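Local atomic coordinates of dITP/XTP pyrophosphatase (PDB entry 6WWD), a protein that probably hydrolyses non-canonical purine nucleoside triphosphates such as XTP, dITP and ITP to their monophosphates and diphosphate, clearing them from the nucleotide pool. Residues Leu4-Asn9 with Leu66-Asp71; Ser48-Ala53 with Val122-Leu127. One frame throughout, in Å; residues are numbered along the deposited sequence.

Contact 1. Residues Leu4-Asn9 with Leu66-Asp71; sequences LVASRN and LACVAD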
ATOM      1  N   LEU D   4     -26.329  14.422 -10.791  1.00 16.70           N
ATOM      2  CA  LEU D   4     -25.329  15.456 -10.563  1.00 14.85           C
ATOM      3  C   LEU D   4     -23.956  14.977 -11.047  1.00 15.58           C
ATOM      4  O   LEU D   4     -23.473  13.910 -10.638  1.00 14.46           O
ATOM      5  CB  LEU D   4     -25.283  15.832  -9.079  1.00 14.12           C
ATOM      6  CG  LEU D   4     -24.168  16.789  -8.646  1.00 14.09           C
ATOM      7  CD1 LEU D   4     -24.340  18.202  -9.253  1.00 14.89           C
ATOM      8  CD2 LEU D   4     -24.104  16.863  -7.129  1.00 15.07           C
ATOM      9  N   VAL D   5     -23.326  15.748 -11.930  1.00 13.26           N
ATOM     10  CA  VAL D   5     -21.911  15.556 -12.232  1.00 15.25           C
ATOM     11  C   VAL D   5     -21.107  16.562 -11.407  1.00 12.29           C
ATOM     12  O   VAL D   5     -21.299  17.777 -11.539  1.00 16.08           O
ATOM     13  CB  VAL D   5     -21.621  15.681 -13.734  1.00 17.31           C
ATOM     14  CG1 VAL D   5     -20.133  15.484 -13.982  1.00 17.64           C
ATOM     15  CG2 VAL D   5     -22.441  14.648 -14.509  1.00 19.49           C
ATOM     16  N   ALA D   6     -20.241  16.059 -10.523  1.00 12.94           N
ATOM     17  CA  ALA D   6     -19.475  16.903  -9.601  1.00 17.88           C
ATOM     18  C   ALA D   6     -18.331  17.596 -10.347  1.00 17.53           C
ATOM     19  O   ALA D   6     -17.146  17.385 -10.100  1.00 18.74           O
ATOM     20  CB  ALA D   6     -18.950  16.093  -8.425  1.00 14.97           C
ATOM     21  N   SER D   7     -18.721  18.456 -11.273  1.00 16.97           N
ATOM     22  CA  SER D   7     -17.771  19.165 -12.110  1.00 19.29           C
ATOM     23  C   SER D   7     -18.338  20.533 -12.446  1.00 18.99           C
ATOM     24  O   SER D   7     -19.558  20.718 -12.478  1.00 15.61           O
ATOM     25  CB  SER D   7     -17.493  18.386 -13.400  1.00 21.40           C
ATOM     26  OG  SER D   7     -16.588  19.072 -14.243  1.00 19.68           O
ATOM     27  N   ARG D   8     -17.441  21.495 -12.677  1.00 18.04           N
ATOM     28  CA  ARG D   8     -17.818  22.785 -13.244  1.00 16.39           C
ATOM     29  C   ARG D   8     -17.489  22.883 -14.727  1.00 21.48           C
ATOM     30  O   ARG D   8     -17.626  23.961 -15.314  1.00 22.17           O
ATOM     31  CB  ARG D   8     -17.117  23.915 -12.496  1.00 20.86           C
ATOM     32  CG  ARG D   8     -17.439  23.983 -11.012  1.00 19.08           C
ATOM     33  CD  ARG D   8     -16.638  25.081 -10.340  1.00 24.55           C
ATOM     34  NE  ARG D   8     -17.201  25.377  -9.035  1.00 25.30           N
ATOM     35  CZ  ARG D   8     -16.992  24.637  -7.945  1.00 30.17           C
ATOM     36  NH1 ARG D   8     -16.207  23.564  -7.994  1.00 22.62           N
ATOM     37  NH2 ARG D   8     -17.561  24.983  -6.796  1.00 31.80           N
ATOM     38  N   ASN D   9     -17.007  21.797 -15.333  1.00 23.38           N
ATOM     39  CA  ASN D   9     -16.628  21.785 -16.741  1.00 16.41           C
ATOM     40  C   ASN D   9     -17.783  21.288 -17.602  1.00 24.05           C
ATOM     41  O   ASN D   9     -18.089  20.081 -17.573  1.00 17.95           O
ATOM     42  CB  ASN D   9     -15.406  20.904 -16.939  1.00 23.49           C
ATOM     43  CG  ASN D   9     -14.914  20.889 -18.370  1.00 20.64           C
ATOM     44  OD1 ASN D   9     -15.576  21.393 -19.285  1.00 19.20           O
ATOM     45  ND2 ASN D   9     -13.736  20.297 -18.575  1.00 22.70           N
ATOM     46  N   LEU D  66     -29.421  13.762  -5.312  1.00 14.38           N
ATOM     47  CA  LEU D  66     -29.287  13.176  -6.631  1.00 14.77           C
ATOM     48  C   LEU D  66     -28.145  12.172  -6.653  1.00 15.70           C
ATOM     49  O   LEU D  66     -27.166  12.296  -5.916  1.00 12.26           O
ATOM     50  CB  LEU D  66     -29.020  14.263  -7.676  1.00 20.16           C
ATOM     51  CG  LEU D  66     -30.057  15.400  -7.718  1.00 21.27           C
ATOM     52  CD1 LEU D  66     -29.615  16.520  -8.661  1.00 21.74           C
ATOM     53  CD2 LEU D  66     -31.404  14.838  -8.118  1.00 19.36           C
ATOM     54  N   ALA D  67     -28.283  11.165  -7.508  1.00 18.02           N
ATOM     55  CA  ALA D  67     -27.140  10.353  -7.864  1.00 15.04           C
ATOM     56  C   ALA D  67     -26.026  11.265  -8.368  1.00 16.43           C
ATOM     57  O   ALA D  67     -26.276  12.272  -9.041  1.00 14.66           O
ATOM     58  CB  ALA D  67     -27.544   9.328  -8.926  1.00 14.49           C
ATOM     59  N   CYS D  68     -24.793  10.950  -7.998  1.00 11.92           N
ATOM     60  CA  CYS D  68     -23.693  11.851  -8.288  1.00 15.34           C
ATOM     61  C   CYS D  68     -22.544  11.060  -8.879  1.00 12.61           C
ATOM     62  O   CYS D  68     -22.138  10.044  -8.322  1.00 13.67           O
ATOM     63  CB  CYS D  68     -23.218  12.614  -7.041  1.00 13.33           C
ATOM     64  SG  CYS D  68     -21.772  13.624  -7.446  1.00 13.62           S
ATOM     65  N   VAL D  69     -22.045  11.518 -10.016  1.00 14.43           N
ATOM     66  CA  VAL D  69     -20.839  10.993 -10.642  1.00 14.44           C
ATOM     67  C   VAL D  69     -19.727  12.011 -10.430  1.00 13.06           C
ATOM     68  O   VAL D  69     -19.917  13.208 -10.693  1.00 15.18           O
ATOM     69  CB  VAL D  69     -21.050  10.726 -12.145  1.00 13.76           C
ATOM     70  CG1 VAL D  69     -19.726  10.389 -12.801  1.00 14.43           C
ATOM     71  CG2 VAL D  69     -22.043   9.621 -12.352  1.00 13.79           C
ATOM     72  N   ALA D  70     -18.570  11.544  -9.971  1.00 13.09           N
ATOM     73  CA  ALA D  70     -17.410  12.401  -9.767  1.00 12.26           C
ATOM     74  C   ALA D  70     -16.200  11.736 -10.394  1.00 17.57           C
ATOM     75  O   ALA D  70     -16.145  10.510 -10.510  1.00 18.70           O
ATOM     76  CB  ALA D  70     -17.141  12.653  -8.284  1.00 13.74           C
ATOM     77  N   ASP D  71     -15.217  12.536 -10.792  1.00 17.50           N
ATOM     78  CA  ASP D  71     -14.018  11.964 -11.380  1.00 15.87           C
ATOM     79  C   ASP D  71     -12.776  12.491 -10.675  1.00 15.12           C
ATOM     80  O   ASP D  71     -12.829  13.428  -9.869  1.00 11.62           O
ATOM     81  CB  ASP D  71     -13.986  12.192 -12.895  1.00 23.71           C
ATOM     82  CG  ASP D  71     -14.273  13.604 -13.268  1.00 34.76           C
ATOM     83  OD1 ASP D  71     -13.672  14.517 -12.653  1.00 38.90           O
ATOM     84  OD2 ASP D  71     -15.146  13.803 -14.143  1.00 33.54           O
TER
HETATM   85  O   HOH W   1     -15.595  15.219 -10.828  1.00 22.82           O
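Parallel pairing of strand 2-5 with strand 67-77 forms part of the central mixed sheet of the Ham1 fold, and the two segments part company where strand 2-5 gives way to a predicted substrate-binding loop. The close half is held by three backbone bonds, each nearly in line with its C=O: Leu4 N reaches Ala67 O at 2.8 Å, Leu4 O takes Val69 N, and Ala6 N meets Val69 O at 172°, the straightest of the three. On the face covered by helix 49-64, Cys68 SG stands anti to its backbone N (chi1 176°), with Leu4 CD2 at 4.0 Å and Ala6 CB at 3.9 Å from this SG. Val5 and Val69 occupy the other face, where Val5 meets helix 10-22 and Val69 packs on Leu188 of the second subunit. Beyond Ala6, the centre of an inverse gamma turn, direct pairing stops. A water bridges the diverging segments, accepting from Asp71 N and lying 2.8 Å from Ala6 O, with Asp71 OD1 as a weaker partner. On the solvent side, where Arg8 and Asn9 are exposed, the loop is shaped locally: Ser7 OG accepts from Asn9 N at 3.0 Å in an ST turn, and Asn9 OD1 caps Lys11 N.

Contact 2. Residues Ser48-Ala53 with Val122-Leu127; sequences SFEDNA and VSACAL
With CG anti to its carbonyl carbon (chi1 -56°), Phe49 carries its ring along strand 118-128 to Val122, whose CG1 stands anti to the backbone N (chi1 -178°). This is helix-on-sheet packing in the alpha/beta core of the Ham1 fold: the axis of residues 49-53 passes 7.2 Å from that of 122-127, at a crossing angle of -33°. The ring meets the valine obliquely, through its CD2 and CE2 side: Phe49 CD2 lies 3.5 Å from Val122 CG1 and Phe49 CE2 3.6 Å from Val122 CB. Small residues then let the backbones come close. Ala124 CB sits under the start of the helix, 3.7 Å from Phe49 CB, and one turn on Ala53 CB meets Ala126 CB at the same separation. No hydrogen bond joins the segments; they meet through apolar side chains and through alanine methyls set against the helix backbone. The opposite strand face, with Ser123, Cys125 and Leu127, packs against the second subunit. Phe49 and Ala53 also touch Asp72, the predicted magnesium ligand and proton acceptor, so this packing borders the probable catalytic site. Ser48 secures the helix start: its O accepts from Asn52 N and Asn52 ND2, and its OG caps Asp51 N at 2.8 Å.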
ATOM      1  N   SER D  48      -4.843   7.805  -3.744  1.00 12.09           N
ATOM      2  CA  SER D  48      -5.987   7.029  -4.229  1.00 16.74           C
ATOM      3  C   SER D  48      -6.950   7.911  -5.014  1.00 11.91           C
ATOM      4  O   SER D  48      -7.764   8.629  -4.433  1.00 11.37           O
ATOM      5  CB  SER D  48      -6.723   6.343  -3.087  1.00 12.54           C
ATOM      6  OG  SER D  48      -7.860   5.669  -3.628  1.00 13.39           O
ATOM      7  N   PHE D  49      -6.888   7.821  -6.338  1.00 12.26           N
ATOM      8  CA  PHE D  49      -7.896   8.467  -7.178  1.00 14.12           C
ATOM      9  C   PHE D  49      -9.281   7.887  -6.927  1.00 12.78           C
ATOM     10  O   PHE D  49     -10.286   8.612  -6.957  1.00 12.83           O
ATOM     11  CB  PHE D  49      -7.519   8.327  -8.653  1.00 10.41           C
ATOM     12  CG  PHE D  49      -6.170   8.870  -8.960  1.00 16.52           C
ATOM     13  CD1 PHE D  49      -5.986  10.242  -9.144  1.00 11.66           C
ATOM     14  CD2 PHE D  49      -5.068   8.026  -9.026  1.00 12.45           C
ATOM     15  CE1 PHE D  49      -4.714  10.754  -9.397  1.00 11.79           C
ATOM     16  CE2 PHE D  49      -3.807   8.531  -9.293  1.00 14.43           C
ATOM     17  CZ  PHE D  49      -3.634   9.903  -9.492  1.00 10.46           C
ATOM     18  N   GLU D  50      -9.351   6.579  -6.679  1.00 13.30           N
ATOM     19  CA  GLU D  50     -10.633   5.940  -6.402  1.00 13.58           C
ATOM     20  C   GLU D  50     -11.267   6.486  -5.131  1.00 12.89           C
ATOM     21  O   GLU D  50     -12.432   6.893  -5.145  1.00 11.33           O
ATOM     22  CB  GLU D  50     -10.450   4.427  -6.298  1.00 13.66           C
ATOM     23  CG  GLU D  50     -10.109   3.770  -7.602  1.00 14.20           C
ATOM     24  CD  GLU D  50     -10.091   2.255  -7.499  1.00 18.04           C
ATOM     25  OE1 GLU D  50     -10.340   1.727  -6.411  1.00 17.06           O
ATOM     26  OE2 GLU D  50      -9.809   1.594  -8.518  1.00 18.94           O
ATOM     27  N   ASP D  51     -10.524   6.491  -4.013  1.00 12.13           N
ATOM     28  CA  ASP D  51     -11.100   6.978  -2.757  1.00 15.09           C
ATOM     29  C   ASP D  51     -11.557   8.416  -2.910  1.00 15.20           C
ATOM     30  O   ASP D  51     -12.610   8.803  -2.395  1.00 18.53           O
ATOM     31  CB  ASP D  51     -10.090   6.907  -1.600  1.00 14.83           C
ATOM     32  CG  ASP D  51      -9.775   5.499  -1.167  1.00 22.64           C
ATOM     33  OD1 ASP D  51     -10.520   4.541  -1.515  1.00 24.50           O
ATOM     34  OD2 ASP D  51      -8.747   5.355  -0.472  1.00 25.22           O
ATOM     35  N   ASN D  52     -10.761   9.229  -3.605  1.00 14.51           N
ATOM     36  CA  ASN D  52     -11.088  10.637  -3.705  1.00 14.13           C
ATOM     37  C   ASN D  52     -12.263  10.874  -4.638  1.00 11.64           C
ATOM     38  O   ASN D  52     -13.071  11.765  -4.378  1.00 14.87           O
ATOM     39  CB  ASN D  52      -9.853  11.426  -4.128  1.00 15.46           C
ATOM     40  CG  ASN D  52      -8.985  11.800  -2.936  1.00 17.08           C
ATOM     41  OD1 ASN D  52      -9.270  12.769  -2.244  1.00 20.14           O
ATOM     42  ND2 ASN D  52      -7.937  11.006  -2.668  1.00 15.10           N
ATOM     43  N   ALA D  53     -12.407  10.077  -5.694  1.00  9.92           N
ATOM     44  CA  ALA D  53     -13.606  10.207  -6.512  1.00 11.19           C
ATOM     45  C   ALA D  53     -14.838   9.863  -5.691  1.00 12.94           C
ATOM     46  O   ALA D  53     -15.851  10.560  -5.767  1.00 11.07           O
ATOM     47  CB  ALA D  53     -13.519   9.324  -7.761  1.00 12.93           C
ATOM     48  N   VAL D 122      -3.701   7.801 -14.513  1.00 15.71           N
ATOM     49  CA  VAL D 122      -4.827   7.137 -13.868  1.00 11.82           C
ATOM     50  C   VAL D 122      -6.032   8.048 -13.957  1.00 14.83           C
ATOM     51  O   VAL D 122      -5.925   9.260 -13.744  1.00 12.58           O
ATOM     52  CB  VAL D 122      -4.550   6.802 -12.387  1.00 14.04           C
ATOM     53  CG1 VAL D 122      -5.734   6.060 -11.788  1.00 13.11           C
ATOM     54  CG2 VAL D 122      -3.285   5.997 -12.239  1.00 11.85           C
ATOM     55  N   SER D 123      -7.189   7.461 -14.224  1.00 13.77           N
ATOM     56  CA  SER D 123      -8.431   8.209 -14.262  1.00 14.94           C
ATOM     57  C   SER D 123      -9.489   7.382 -13.541  1.00 21.70           C
ATOM     58  O   SER D 123      -9.703   6.212 -13.883  1.00 16.71           O
ATOM     59  CB  SER D 123      -8.822   8.506 -15.703  1.00 19.96           C
ATOM     60  OG  SER D 123     -10.019   9.216 -15.762  1.00 33.68           O
ATOM     61  N   ALA D 124     -10.075   7.947 -12.488  1.00 12.07           N
ATOM     62  CA  ALA D 124     -11.093   7.269 -11.698  1.00 14.11           C
ATOM     63  C   ALA D 124     -12.423   8.007 -11.777  1.00 17.23           C
ATOM     64  O   ALA D 124     -12.463   9.242 -11.832  1.00 12.68           O
ATOM     65  CB  ALA D 124     -10.665   7.128 -10.233  1.00 12.58           C
ATOM     66  N   CYS D 125     -13.505   7.233 -11.761  1.00 13.48           N
ATOM     67  CA  CYS D 125     -14.881   7.715 -11.825  1.00 13.72           C
ATOM     68  C   CYS D 125     -15.681   6.999 -10.756  1.00 18.58           C
ATOM     69  O   CYS D 125     -15.637   5.765 -10.678  1.00 15.21           O
ATOM     70  CB  CYS D 125     -15.518   7.442 -13.190  1.00 19.23           C
ATOM     71  SG  CYS D 125     -15.119   8.636 -14.470  1.00 30.89           S
ATOM     72  N   ALA D 126     -16.429   7.755  -9.951  1.00 15.09           N
ATOM     73  CA  ALA D 126     -17.263   7.154  -8.923  1.00 14.12           C
ATOM     74  C   ALA D 126     -18.724   7.534  -9.117  1.00 15.29           C
ATOM     75  O   ALA D 126     -19.051   8.625  -9.608  1.00 12.07           O
ATOM     76  CB  ALA D 126     -16.813   7.563  -7.525  1.00 12.12           C
ATOM     77  N   LEU D 127     -19.602   6.599  -8.755  1.00 13.95           N
ATOM     78  CA  LEU D 127     -21.034   6.842  -8.709  1.00 12.63           C
ATOM     79  C   LEU D 127     -21.529   6.490  -7.320  1.00 14.77           C
ATOM     80  O   LEU D 127     -21.237   5.404  -6.813  1.00 12.29           O
ATOM     81  CB  LEU D 127     -21.793   6.020  -9.750  1.00 14.06           C
ATOM     82  CG  LEU D 127     -23.326   5.973  -9.547  1.00 18.53           C
ATOM     83  CD1 LEU D 127     -23.991   7.295  -9.880  1.00 14.20           C
ATOM     84  CD2 LEU D 127     -23.967   4.824 -10.332  1.00 25.08           C
TER

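From the N terminus, strand 2-5 leads into the Ser7-Asn9 loop and helix 10-22, and the chain then passes through strand 29-31 to helix 49-64. Strand 67-77 follows that helix directly and closes the first loop, contact 1, beside the opening strand. The chain goes on through helix 98-108 to strand 118-128, which closes contact 2 under the start of helix 49-64. Because residues 48-53 lie inside the first loop and 122-127 beyond it, the two contacts cross rather than nest. They meet chiefly along strand 67-77, for example at Ala70: its O probably accepts a hydrogen bond from Ala126 N, and its CB packs on Ala53 O, so that this strand, paired with both 2-5 and 118-128, ties the two contacts together beneath helix 49-64.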